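Local coordinates for protein 6-phosphogluconate dehydrogenase (Decarboxylating) (Geobacter metallireducens, PDB 4E21) that probably catalyses the NADP-dependent oxidative decarboxylation of 6-phosphogluconate in the pentose phosphate pathway, at residues I134-S142 with C153-V163; D167-I177 with G191-H199. All coordinates share one frame; numbering follows the deposited sequence.

Contacts 1 and 2 follow one another along the chain and meet on one sheet. Contact 1 is buried: strands 135-142 and 153-157 pair in its interior, joined by backbone hydrogen bonds and lined by aliphatic side chains and glycines. Contact 2 lies nearer the surface and is only partly buried; there helix 167-173 meets the next strand, 197-201, through a tyrosine whose hydroxyl reaches an aspartate, with an arginine close by. The two join where strand 153-157 neighbours strand 197-201 and where Ile-156 CD1 packs on Phe-170 CE2 at 3.4 Å. Both also touch the second subunit, contact 1 at Met-155 and contact 2 at Ile-177.

Contact 1: I134-S142 with C153-V163; sequences ITYVDVGTS and CLMIGGEKQAV
Residues 138-142 run antiparallel to 153-157, with hydrogen-bonded pairs at Asp-138/Gly-157, Gly-140/Met-155 and Ser-142/Cys-153; the bond from Gly-157 N to Asp-138 O, 2.8 Å, is nearly straight at 170°. On the face carrying Val-139, Thr-141, Leu-154 and Ile-156, beta-branched and leucine side chains pack against one another. Leu-154 CD2 touches both neighbours, 3.7 Å from Thr-141 CB and 3.8 Å from Val-139 CG1, while Ile-156 lies alongside Val-139, pointing the same way. Phe-170 of helix 167-173 covers this aliphatic patch.

The other face is mixed: Asp-138, Ser-142 and Cys-153, the large Met-155, and Gly-140 and Gly-157, which add no side chain. Asp-138 takes chi1 of 54°, which sets CG between the backbone N and the carbonyl carbon and lays the carboxylate over Gly-157; having no side chain, Gly-157 lets OD2 of Asp-138 sit 3.6 Å from its CA. The carboxylate itself is gripped by two backbone amides, Gly-204 on OD1 and His-207 on OD2. Strand 135-142 is the last of the run of parallel strands in the Rossmann-type dinucleotide-binding domain, and 153-157 reverses direction against it. Further along, selenomethionine Met-155, bent at chi2 and chi3, curls its CE back to 3.7 Å from Ser-142 CB, next to Trp-269 of the second subunit.

Beyond the strands, Gly-158 adopts a positive phi that suits glycine, and the chain turns into helix 160-165. One water bridges the segments where they diverge, donating to Tyr-136 O and accepting from Glu-159 N. Ala-162, small enough for close approach, sets its CB 3.3 Å from Thr-135 CG2.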
loop_
_atom_site.group_PDB
_atom_site.type_symbol
_atom_site.label_atom_id
_atom_site.label_comp_id
_atom_site.label_asym_id
_atom_site.label_seq_id
_atom_site.Cartn_x
_atom_site.Cartn_y
_atom_site.Cartn_z
ATOM N N ILE B 134 -17.751 -33.066 26.044
ATOM C CA ILE B 134 -16.316 -32.994 25.760
ATOM C C ILE B 134 -15.825 -31.554 25.564
ATOM O O ILE B 134 -16.405 -30.785 24.802
ATOM C CB ILE B 134 -15.960 -33.836 24.531
ATOM C CG1 ILE B 134 -16.194 -35.316 24.846
ATOM C CG2 ILE B 134 -14.503 -33.594 24.121
ATOM C CD1 ILE B 134 -16.261 -36.202 23.634
ATOM N N THR B 135 -14.744 -31.199 26.245
ATOM C CA THR B 135 -14.259 -29.833 26.179
ATOM C C THR B 135 -13.234 -29.656 25.060
ATOM O O THR B 135 -12.199 -30.334 25.014
ATOM C CB THR B 135 -13.761 -29.318 27.537
ATOM O OG1 THR B 135 -14.804 -29.488 28.511
ATOM C CG2 THR B 135 -13.431 -27.850 27.447
ATOM N N TYR B 136 -13.557 -28.765 24.134
ATOM C CA TYR B 136 -12.707 -28.545 22.961
ATOM C C TYR B 136 -11.820 -27.295 23.106
ATOM O O TYR B 136 -12.327 -26.177 23.240
ATOM C CB TYR B 136 -13.569 -28.453 21.700
ATOM C CG TYR B 136 -12.796 -28.526 20.393
ATOM C CD1 TYR B 136 -12.331 -29.749 19.902
ATOM C CD2 TYR B 136 -12.561 -27.381 19.629
ATOM C CE1 TYR B 136 -11.644 -29.824 18.699
ATOM C CE2 TYR B 136 -11.876 -27.454 18.429
ATOM C CZ TYR B 136 -11.423 -28.680 17.974
ATOM O OH TYR B 136 -10.737 -28.765 16.791
ATOM N N VAL B 137 -10.502 -27.506 23.070
ATOM C CA VAL B 137 -9.516 -26.446 23.292
ATOM C C VAL B 137 -8.675 -26.138 22.044
ATOM O O VAL B 137 -8.099 -27.047 21.435
ATOM C CB VAL B 137 -8.597 -26.813 24.470
ATOM C CG1 VAL B 137 -7.608 -25.697 24.754
ATOM C CG2 VAL B 137 -9.432 -27.090 25.705
ATOM N N ASP B 138 -8.625 -24.859 21.649
ATOM C CA ASP B 138 -7.805 -24.449 20.504
ATOM C C ASP B 138 -6.468 -23.874 20.955
ATOM O O ASP B 138 -6.399 -23.032 21.852
ATOM C CB ASP B 138 -8.543 -23.495 19.540
ATOM C CG ASP B 138 -9.123 -22.258 20.236
ATOM O OD1 ASP B 138 -10.150 -22.368 20.943
ATOM O OD2 ASP B 138 -8.569 -21.159 20.053
ATOM N N VAL B 139 -5.397 -24.372 20.361
ATOM C CA VAL B 139 -4.076 -23.862 20.670
ATOM C C VAL B 139 -3.379 -23.431 19.391
ATOM O O VAL B 139 -3.173 -24.234 18.484
ATOM C CB VAL B 139 -3.201 -24.887 21.455
ATOM C CG1 VAL B 139 -1.775 -24.364 21.627
ATOM C CG2 VAL B 139 -3.805 -25.171 22.817
ATOM N N GLY B 140 -3.070 -22.144 19.298
ATOM C CA GLY B 140 -2.202 -21.658 18.252
ATOM C C GLY B 140 -0.793 -21.777 18.786
ATOM O O GLY B 140 -0.475 -21.244 19.853
ATOM N N THR B 141 0.056 -22.500 18.070
ATOM C CA THR B 141 1.412 -22.683 18.545
ATOM C C THR B 141 2.382 -21.994 17.593
ATOM O O THR B 141 2.223 -22.023 16.368
ATOM C CB THR B 141 1.760 -24.183 18.798
ATOM O OG1 THR B 141 2.649 -24.666 17.793
ATOM C CG2 THR B 141 0.503 -25.039 18.829
ATOM N N SER B 142 3.348 -21.294 18.163
ATOM C CA SER B 142 4.356 -20.650 17.350
ATOM C C SER B 142 5.713 -21.173 17.799
ATOM O O SER B 142 5.858 -21.656 18.927
ATOM C CB SER B 142 4.268 -19.134 17.501
ATOM O OG SER B 142 5.446 -18.522 16.983
ATOM N N CYS B 153 5.630 -20.929 21.903
ATOM C CA CYS B 153 4.692 -19.916 22.366
ATOM C C CYS B 153 3.287 -20.447 22.088
ATOM O O CYS B 153 3.008 -20.877 20.979
ATOM C CB CYS B 153 4.901 -18.605 21.613
ATOM S SG CYS B 153 3.779 -17.340 22.186
ATOM N N LEU B 154 2.422 -20.419 23.097
ATOM C CA LEU B 154 1.098 -21.059 23.028
ATOM C C LEU B 154 -0.025 -20.077 23.310
ATOM O O LEU B 154 -0.044 -19.393 24.347
ATOM C CB LEU B 154 0.989 -22.214 24.025
ATOM C CG LEU B 154 1.990 -23.350 23.843
ATOM C CD1 LEU B 154 1.726 -24.475 24.846
ATOM C CD2 LEU B 154 1.931 -23.877 22.433
HETATM N N MSE B 155 -0.953 -20.005 22.373
HETATM C CA MSE B 155 -2.078 -19.105 22.486
HETATM C C MSE B 155 -3.338 -19.965 22.527
HETATM O O MSE B 155 -3.650 -20.691 21.571
HETATM C CB MSE B 155 -2.072 -18.129 21.308
HETATM C CG MSE B 155 -0.849 -17.180 21.312
HETATM SE SE MSE B 155 -0.255 -16.819 19.497
HETATM C CE MSE B 155 1.245 -18.070 19.369
ATOM N N ILE B 156 -4.045 -19.886 23.655
ATOM C CA ILE B 156 -5.025 -20.897 24.044
ATOM C C ILE B 156 -6.426 -20.318 24.172
ATOM O O ILE B 156 -6.624 -19.304 24.845
ATOM C CB ILE B 156 -4.601 -21.546 25.376
ATOM C CG1 ILE B 156 -3.116 -21.949 25.320
ATOM C CG2 ILE B 156 -5.501 -22.735 25.718
ATOM C CD1 ILE B 156 -2.472 -22.189 26.696
ATOM N N GLY B 157 -7.388 -20.940 23.491
ATOM C CA GLY B 157 -8.791 -20.575 23.635
ATOM C C GLY B 157 -9.643 -21.741 24.133
ATOM O O GLY B 157 -9.354 -22.908 23.847
ATOM N N GLY B 158 -10.711 -21.433 24.865
ATOM C CA GLY B 158 -11.632 -22.459 25.335
ATOM C C GLY B 158 -12.039 -22.266 26.781
ATOM O O GLY B 158 -11.710 -21.244 27.376
ATOM N N GLU B 159 -12.751 -23.235 27.354
ATOM C CA GLU B 159 -13.275 -23.085 28.714
ATOM C C GLU B 159 -12.188 -23.001 29.785
ATOM O O GLU B 159 -11.198 -23.728 29.744
ATOM C CB GLU B 159 -14.213 -24.242 29.049
ATOM C CG GLU B 159 -15.583 -24.155 28.390
ATOM C CD GLU B 159 -16.333 -25.469 28.483
ATOM O OE1 GLU B 159 -16.027 -26.261 29.414
ATOM O OE2 GLU B 159 -17.208 -25.723 27.619
ATOM N N LYS B 160 -12.386 -22.131 30.763
ATOM C CA LYS B 160 -11.394 -21.976 31.815
ATOM C C LYS B 160 -11.033 -23.297 32.516
ATOM O O LYS B 160 -9.853 -23.636 32.637
ATOM C CB LYS B 160 -11.837 -20.931 32.838
ATOM C CG LYS B 160 -10.656 -20.414 33.648
ATOM C CD LYS B 160 -10.890 -19.028 34.213
ATOM C CE LYS B 160 -11.782 -19.083 35.448
ATOM N NZ LYS B 160 -11.427 -18.025 36.453
ATOM N N GLN B 161 -12.041 -24.045 32.960
ATOM C CA GLN B 161 -11.794 -25.305 33.664
ATOM C C GLN B 161 -10.834 -26.239 32.920
ATOM O O GLN B 161 -9.949 -26.835 33.525
ATOM C CB GLN B 161 -13.108 -26.037 33.938
ATOM C CG GLN B 161 -12.978 -27.563 33.936
ATOM C CD GLN B 161 -13.599 -28.254 32.701
ATOM O OE1 GLN B 161 -13.683 -29.484 32.657
ATOM N NE2 GLN B 161 -14.045 -27.469 31.712
ATOM N N ALA B 162 -11.013 -26.367 31.611
ATOM C CA ALA B 162 -10.211 -27.302 30.833
ATOM C C ALA B 162 -8.800 -26.795 30.691
ATOM O O ALA B 162 -7.840 -27.568 30.716
ATOM C CB ALA B 162 -10.822 -27.524 29.459
ATOM N N VAL B 163 -8.675 -25.484 30.532
ATOM C CA VAL B 163 -7.367 -24.881 30.350
ATOM C C VAL B 163 -6.537 -24.957 31.630
ATOM O O VAL B 163 -5.306 -25.144 31.578
ATOM C CB VAL B 163 -7.478 -23.425 29.852
ATOM C CG1 VAL B 163 -6.099 -22.736 29.870
ATOM C CG2 VAL B 163 -8.075 -23.425 28.453
HETATM O O HOH W 1 -13.706 -24.957 25.220
#

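Contact 2: D167-I177 with G191-H199; sequences DPVFRTLAPGI and GTAELGYLH
Tyr-197 lies across helix 167-173, its ring covered on one face by Phe-170 and on the other by Thr-192. The apolar contacts centre on this ring: Phe-170 CB makes a CH-pi contact over the face, 3.7 Å from the Tyr-197 centroid and 22° off the normal, and Ala-174 CB comes within 3.6 Å of Tyr-197 CD1, its single methyl fitting beside the ring. The two aromatic rings themselves meet obliquely. The CB of Tyr-197 already points toward the helix, and chi1 of 69° turns the face of the ring to Phe-170 CB. Beyond the helix, Pro-175 CD touches Leu-195 O and lies 3.9 Å from Gly-196 CA. Ile-177 lies alongside Glu-194, packing CD1 against a carboxylate that is salt-bridged to Arg-182.

Polar contacts gather at the phenol end. Tyr-197 OH donates to Asp-167 OD1 at 2.7 Å, meeting the carboxylate from above its plane. Arg-171, one helical turn along, forms a salt bridge from NH1 to Asp-167 OD2 whose hydrogen bond is weak, bent to 127°. The carboxylate thus links the tyrosine to the arginine, whose positive charge probably helps to stabilise it. The guanidinium also lays one face on Leu-195, and Leu-195 CD2 is 3.7 Å from Arg-171 NH2.

Through the ring, strand 197-201, the outermost of the sheet within this chain, packs against the helix that covers strand 153-157 in the Rossmann-type domain, where Phe-170 also packs on Leu-154 and Ile-156.

Backbone contacts join the turns beyond the helix. Gly-176 N donates to Leu-195 O at 2.9 Å, and Ile-177 CA makes a CA-H...O contact with Glu-194 O at 3.2 Å. Glycine suits both turns, since Gly-176 and Gly-196 have positive phi. Ile-177 O accepts a hydrogen bond from Arg-271 of the second subunit.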
loop_
_atom_site.group_PDB
_atom_site.type_symbol
_atom_site.label_atom_id
_atom_site.label_comp_id
_atom_site.label_asym_id
_atom_site.label_seq_id
_atom_site.Cartn_x
_atom_site.Cartn_y
_atom_site.Cartn_z
ATOM N N ASP B 167 -2.890 -27.059 32.539
ATOM C CA ASP B 167 -1.724 -26.239 32.905
ATOM C C ASP B 167 -0.361 -26.942 32.879
ATOM O O ASP B 167 0.604 -26.373 32.387
ATOM C CB ASP B 167 -1.928 -25.534 34.246
ATOM C CG ASP B 167 -1.129 -24.249 34.344
ATOM O OD1 ASP B 167 -1.304 -23.353 33.482
ATOM O OD2 ASP B 167 -0.326 -24.129 35.288
ATOM N N PRO B 168 -0.269 -28.175 33.416
ATOM C CA PRO B 168 1.037 -28.865 33.417
ATOM C C PRO B 168 1.565 -29.178 32.016
ATOM O O PRO B 168 2.781 -29.208 31.784
ATOM C CB PRO B 168 0.748 -30.174 34.174
ATOM C CG PRO B 168 -0.424 -29.859 35.024
ATOM C CD PRO B 168 -1.273 -28.911 34.198
ATOM N N VAL B 169 0.653 -29.431 31.086
ATOM C CA VAL B 169 1.049 -29.709 29.711
ATOM C C VAL B 169 1.576 -28.441 29.045
ATOM O O VAL B 169 2.548 -28.488 28.304
ATOM C CB VAL B 169 -0.110 -30.299 28.892
ATOM C CG1 VAL B 169 0.261 -30.369 27.416
ATOM C CG2 VAL B 169 -0.491 -31.683 29.441
ATOM N N PHE B 170 0.942 -27.311 29.330
ATOM C CA PHE B 170 1.366 -26.045 28.739
ATOM C C PHE B 170 2.712 -25.592 29.303
ATOM O O PHE B 170 3.614 -25.208 28.547
ATOM C CB PHE B 170 0.311 -24.964 28.950
ATOM C CG PHE B 170 -0.967 -25.229 28.231
ATOM C CD1 PHE B 170 -0.957 -25.823 26.982
ATOM C CD2 PHE B 170 -2.181 -24.875 28.795
ATOM C CE1 PHE B 170 -2.144 -26.067 26.312
ATOM C CE2 PHE B 170 -3.361 -25.098 28.121
ATOM C CZ PHE B 170 -3.343 -25.702 26.885
ATOM N N ARG B 171 2.854 -25.662 30.626
ATOM C CA ARG B 171 4.121 -25.347 31.276
ATOM C C ARG B 171 5.295 -26.084 30.665
ATOM O O ARG B 171 6.338 -25.488 30.389
ATOM C CB ARG B 171 4.047 -25.686 32.746
ATOM C CG ARG B 171 3.540 -24.554 33.574
ATOM C CD ARG B 171 3.415 -24.984 35.007
ATOM N NE ARG B 171 3.919 -23.921 35.860
ATOM C CZ ARG B 171 3.196 -22.873 36.228
ATOM N NH1 ARG B 171 1.931 -22.765 35.820
ATOM N NH2 ARG B 171 3.738 -21.943 37.008
ATOM N N THR B 172 5.130 -27.384 30.457
ATOM C CA THR B 172 6.190 -28.192 29.864
ATOM C C THR B 172 6.496 -27.732 28.450
ATOM O O THR B 172 7.660 -27.613 28.063
ATOM C CB THR B 172 5.800 -29.680 29.835
ATOM O OG1 THR B 172 5.626 -30.130 31.174
ATOM C CG2 THR B 172 6.871 -30.536 29.154
ATOM N N LEU B 173 5.438 -27.470 27.688
ATOM C CA LEU B 173 5.549 -27.128 26.281
ATOM C C LEU B 173 6.146 -25.726 26.050
ATOM O O LEU B 173 6.879 -25.512 25.094
ATOM C CB LEU B 173 4.172 -27.208 25.651
ATOM C CG LEU B 173 3.891 -28.314 24.631
ATOM C CD1 LEU B 173 4.818 -29.474 24.769
ATOM C CD2 LEU B 173 2.424 -28.739 24.706
ATOM N N ALA B 174 5.818 -24.791 26.939
ATOM C CA ALA B 174 6.221 -23.393 26.824
ATOM C C ALA B 174 7.693 -23.181 27.238
ATOM O O ALA B 174 8.306 -24.054 27.883
ATOM C CB ALA B 174 5.281 -22.508 27.650
ATOM N N PRO B 175 8.267 -22.028 26.859
ATOM C CA PRO B 175 9.696 -21.754 27.092
ATOM C C PRO B 175 10.046 -21.541 28.560
ATOM O O PRO B 175 11.155 -21.873 28.957
ATOM C CB PRO B 175 9.935 -20.455 26.314
ATOM C CG PRO B 175 8.815 -20.380 25.307
ATOM C CD PRO B 175 7.640 -20.973 26.038
ATOM N N GLY B 176 9.115 -21.026 29.355
ATOM C CA GLY B 176 9.435 -20.629 30.714
ATOM C C GLY B 176 10.001 -19.219 30.788
ATOM O O GLY B 176 10.633 -18.736 29.846
ATOM N N ILE B 177 9.781 -18.565 31.923
ATOM C CA ILE B 177 10.156 -17.177 32.104
ATOM C C ILE B 177 11.609 -16.894 31.721
ATOM O O ILE B 177 11.923 -15.806 31.228
ATOM C CB ILE B 177 9.903 -16.716 33.554
ATOM C CG1 ILE B 177 9.829 -15.194 33.627
ATOM C CG2 ILE B 177 11.005 -17.203 34.470
ATOM C CD1 ILE B 177 9.191 -14.714 34.905
ATOM N N GLY B 191 -0.943 -14.375 36.295
ATOM C CA GLY B 191 -1.267 -15.110 35.095
ATOM C C GLY B 191 0.008 -15.704 34.550
ATOM O O GLY B 191 1.064 -15.555 35.160
ATOM N N THR B 192 -0.091 -16.338 33.385
ATOM C CA THR B 192 0.995 -17.135 32.816
ATOM C C THR B 192 1.752 -16.461 31.663
ATOM O O THR B 192 2.673 -17.049 31.122
ATOM C CB THR B 192 0.427 -18.442 32.246
ATOM O OG1 THR B 192 -0.423 -18.137 31.124
ATOM C CG2 THR B 192 -0.390 -19.208 33.325
ATOM N N ALA B 193 1.368 -15.254 31.271
ATOM C CA ALA B 193 1.941 -14.643 30.072
ATOM C C ALA B 193 3.474 -14.707 30.028
ATOM O O ALA B 193 4.070 -14.947 28.961
ATOM C CB ALA B 193 1.436 -13.218 29.907
ATOM N N GLU B 194 4.113 -14.554 31.191
ATOM C CA GLU B 194 5.580 -14.487 31.266
ATOM C C GLU B 194 6.263 -15.809 30.990
ATOM O O GLU B 194 7.484 -15.866 30.824
ATOM C CB GLU B 194 6.047 -13.954 32.618
ATOM C CG GLU B 194 5.938 -12.447 32.771
ATOM C CD GLU B 194 6.677 -11.928 34.000
ATOM O OE1 GLU B 194 6.144 -12.107 35.118
ATOM O OE2 GLU B 194 7.779 -11.338 33.850
ATOM N N LEU B 195 5.472 -16.874 30.964
ATOM C CA LEU B 195 6.001 -18.223 30.788
ATOM C C LEU B 195 6.033 -18.607 29.306
ATOM O O LEU B 195 6.676 -19.598 28.920
ATOM C CB LEU B 195 5.154 -19.230 31.584
ATOM C CG LEU B 195 5.428 -19.502 33.078
ATOM C CD1 LEU B 195 5.701 -18.248 33.832
ATOM C CD2 LEU B 195 4.250 -20.237 33.737
ATOM N N GLY B 196 5.330 -17.823 28.481
ATOM C CA GLY B 196 5.219 -18.122 27.066
ATOM C C GLY B 196 3.979 -18.935 26.677
ATOM O O GLY B 196 3.932 -19.526 25.603
ATOM N N TYR B 197 2.969 -18.959 27.541
ATOM C CA TYR B 197 1.658 -19.446 27.141
ATOM C C TYR B 197 0.575 -18.587 27.770
ATOM O O TYR B 197 0.799 -17.943 28.801
ATOM C CB TYR B 197 1.466 -20.942 27.453
ATOM C CG TYR B 197 1.379 -21.292 28.925
ATOM C CD1 TYR B 197 2.532 -21.392 29.708
ATOM C CD2 TYR B 197 0.145 -21.545 29.530
ATOM C CE1 TYR B 197 2.460 -21.722 31.056
ATOM C CE2 TYR B 197 0.061 -21.885 30.869
ATOM C CZ TYR B 197 1.224 -21.970 31.625
ATOM O OH TYR B 197 1.147 -22.302 32.954
ATOM N N LEU B 198 -0.594 -18.553 27.136
ATOM C CA LEU B 198 -1.605 -17.578 27.517
ATOM C C LEU B 198 -2.962 -18.088 27.136
ATOM O O LEU B 198 -3.183 -18.453 25.979
ATOM C CB LEU B 198 -1.401 -16.274 26.752
ATOM C CG LEU B 198 -1.841 -14.954 27.397
ATOM C CD1 LEU B 198 -2.308 -13.949 26.317
ATOM C CD2 LEU B 198 -2.879 -15.106 28.514
ATOM N N HIS B 199 -3.873 -18.083 28.100
ATOM C CA HIS B 199 -5.275 -18.375 27.834
ATOM C C HIS B 199 -5.874 -17.078 27.317
ATOM O O HIS B 199 -6.051 -16.119 28.070
ATOM C CB HIS B 199 -5.989 -18.848 29.106
ATOM C CG HIS B 199 -7.422 -19.191 28.897
ATOM N ND1 HIS B 199 -8.323 -19.301 29.933
ATOM C CD2 HIS B 199 -8.121 -19.448 27.765
ATOM C CE1 HIS B 199 -9.512 -19.615 29.452
ATOM N NE2 HIS B 199 -9.418 -19.706 28.136
#